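Local coordinates for protein TRAS1 ORF2p (Bombyx mori, PDB 1WDU) that probably nicks chromosomal DNA at telomeric repeats through this N-terminal endonuclease domain, so that the retrotransposon can insert there, at residues 156-161 / 205-210. The protein carries 1 engineered substitution. Residues are numbered along the deposited sequence; the frame is centred on the assembly and turned at random.
Sequences NAKSTW and SRVDVT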
loop_
_atom_site.group_PDB
_atom_site.type_symbol
_atom_site.label_atom_id
_atom_site.label_comp_id
_atom_site.label_asym_id
_atom_site.label_seq_id
_atom_site.Cartn_x
_atom_site.Cartn_y
_atom_site.Cartn_z
ATOM N N ASN A 156 -6.061 -4.064 -8.739
ATOM C CA ASN A 156 -7.189 -4.348 -9.621
ATOM C C ASN A 156 -6.818 -5.585 -10.441
ATOM O O ASN A 156 -6.922 -5.588 -11.666
ATOM C CB ASN A 156 -7.461 -3.172 -10.567
ATOM C CG ASN A 156 -8.312 -2.095 -9.932
ATOM O OD1 ASN A 156 -7.863 -0.963 -9.740
ATOM N ND2 ASN A 156 -9.550 -2.439 -9.604
ATOM N N ALA A 157 -6.352 -6.619 -9.752
ATOM C CA ALA A 157 -5.937 -7.868 -10.388
ATOM C C ALA A 157 -6.278 -8.990 -9.422
ATOM O O ALA A 157 -6.123 -8.849 -8.206
ATOM C CB ALA A 157 -4.425 -7.856 -10.671
ATOM N N LYS A 158 -6.724 -10.111 -9.965
ATOM C CA LYS A 158 -7.132 -11.226 -9.130
ATOM C C LYS A 158 -6.181 -12.391 -9.151
ATOM O O LYS A 158 -5.664 -12.767 -10.199
ATOM C CB LYS A 158 -8.522 -11.706 -9.560
ATOM C CG LYS A 158 -9.559 -10.599 -9.632
ATOM C CD LYS A 158 -10.961 -11.142 -9.868
ATOM C CE LYS A 158 -11.997 -10.025 -9.772
ATOM N NZ LYS A 158 -13.394 -10.560 -9.687
ATOM N N SER A 159 -5.962 -12.968 -7.978
ATOM C CA SER A 159 -5.105 -14.128 -7.844
ATOM C C SER A 159 -5.391 -14.851 -6.540
ATOM O O SER A 159 -5.509 -14.227 -5.475
ATOM C CB SER A 159 -3.640 -13.732 -7.882
ATOM O OG SER A 159 -2.840 -14.868 -7.625
ATOM N N THR A 160 -5.507 -16.171 -6.621
ATOM C CA THR A 160 -5.768 -16.956 -5.429
ATOM C C THR A 160 -4.595 -16.838 -4.468
ATOM O O THR A 160 -4.723 -17.164 -3.294
ATOM C CB THR A 160 -6.031 -18.452 -5.767
ATOM O OG1 THR A 160 -4.929 -18.993 -6.504
ATOM C CG2 THR A 160 -7.294 -18.584 -6.591
ATOM N N TRP A 161 -3.449 -16.374 -4.961
ATOM C CA TRP A 161 -2.290 -16.211 -4.085
ATOM C C TRP A 161 -2.539 -15.129 -3.029
ATOM O O TRP A 161 -1.848 -15.076 -2.018
ATOM C CB TRP A 161 -1.033 -15.890 -4.891
ATOM C CG TRP A 161 -0.483 -17.090 -5.569
ATOM C CD1 TRP A 161 -0.568 -17.399 -6.901
ATOM C CD2 TRP A 161 0.201 -18.179 -4.943
ATOM N NE1 TRP A 161 0.022 -18.615 -7.137
ATOM C CE2 TRP A 161 0.502 -19.116 -5.953
ATOM C CE3 TRP A 161 0.588 -18.457 -3.623
ATOM C CZ2 TRP A 161 1.175 -20.315 -5.686
ATOM C CZ3 TRP A 161 1.257 -19.648 -3.356
ATOM C CH2 TRP A 161 1.542 -20.563 -4.385
ATOM N N SER A 205 -14.728 -8.817 -3.793
ATOM C CA SER A 205 -13.476 -9.229 -4.424
ATOM C C SER A 205 -12.259 -8.841 -3.595
ATOM O O SER A 205 -12.353 -8.050 -2.656
ATOM C CB SER A 205 -13.349 -8.587 -5.810
ATOM O OG SER A 205 -13.162 -7.185 -5.703
ATOM N N ARG A 206 -11.114 -9.408 -3.949
ATOM C CA ARG A 206 -9.860 -9.106 -3.269
ATOM C C ARG A 206 -8.879 -8.696 -4.360
ATOM O O ARG A 206 -8.280 -9.546 -5.016
ATOM C CB ARG A 206 -9.328 -10.334 -2.505
ATOM C CG ARG A 206 -9.973 -10.561 -1.135
ATOM C CD ARG A 206 -9.560 -11.900 -0.497
ATOM N NE ARG A 206 -8.163 -11.956 -0.058
ATOM C CZ ARG A 206 -7.731 -11.614 1.158
ATOM N NH1 ARG A 206 -8.581 -11.180 2.083
ATOM N NH2 ARG A 206 -6.442 -11.725 1.462
ATOM N N VAL A 207 -8.738 -7.389 -4.561
ATOM C CA VAL A 207 -7.841 -6.871 -5.586
ATOM C C VAL A 207 -6.692 -6.052 -4.995
ATOM O O VAL A 207 -5.827 -5.561 -5.728
ATOM C CB VAL A 207 -8.617 -6.017 -6.627
ATOM C CG1 VAL A 207 -9.609 -6.894 -7.374
ATOM C CG2 VAL A 207 -9.348 -4.873 -5.946
ATOM N N ASP A 208 -6.682 -5.918 -3.671
ATOM C CA ASP A 208 -5.627 -5.180 -2.982
ATOM C C ASP A 208 -4.520 -6.146 -2.546
ATOM O O ASP A 208 -4.791 -7.190 -1.956
ATOM C CB ASP A 208 -6.197 -4.450 -1.762
ATOM C CG ASP A 208 -7.269 -3.443 -2.136
ATOM O OD1 ASP A 208 -8.468 -3.813 -2.125
ATOM O OD2 ASP A 208 -6.917 -2.281 -2.452
ATOM N N VAL A 209 -3.273 -5.801 -2.836
ATOM C CA VAL A 209 -2.164 -6.677 -2.483
ATOM C C VAL A 209 -1.074 -5.944 -1.714
ATOM O O VAL A 209 -0.865 -4.739 -1.894
ATOM C CB VAL A 209 -1.509 -7.331 -3.756
ATOM C CG1 VAL A 209 -0.796 -8.621 -3.371
ATOM C CG2 VAL A 209 -2.563 -7.612 -4.818
ATOM N N THR A 210 -0.406 -6.691 -0.836
ATOM C CA THR A 210 0.696 -6.185 -0.027
ATOM C C THR A 210 1.809 -7.214 -0.182
ATOM O O THR A 210 1.593 -8.400 0.053
ATOM C CB THR A 210 0.335 -6.104 1.475
ATOM O OG1 THR A 210 -0.874 -5.358 1.650
ATOM C CG2 THR A 210 1.461 -5.434 2.252
#
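V207 makes the largest share of the contact between the loop that follows strand 149-154 and the interrupted strand 204-212. Its CB lies against the backbone of N156, 3.7 Å from N156 CA. CG1, set anti to the carbonyl carbon (chi1 -64°), reaches along the loop and ends 4.0 Å from A157 N and 4.1 Å from A157 O. The same methyl also touches the aliphatic part of K158, with K158 CG 4.3 Å from V207 CG1. CG2 lies between the backbone N and the carbonyl carbon and approaches the end of the N156 side chain.

Polar pairing is slight: N156 N to V207 O is a weak hydrogen bond, 3.4 Å long and bent to 124° at the hydrogen. The same N-H also binds D154 OD1, whereas backbone bonds of V207 with A155 and V209 with G153 continue the antiparallel pairing. A phosphate, probably from the crystallisation liquor, lies about 3 Å from the N156 side chain (nearest atoms) and may mark a pocket. The arrangement is the end of an antiparallel pairing, where the loop departs from the broken strand 204-212 in the four-layered alpha/beta sandwich of DNase I-like endonucleases.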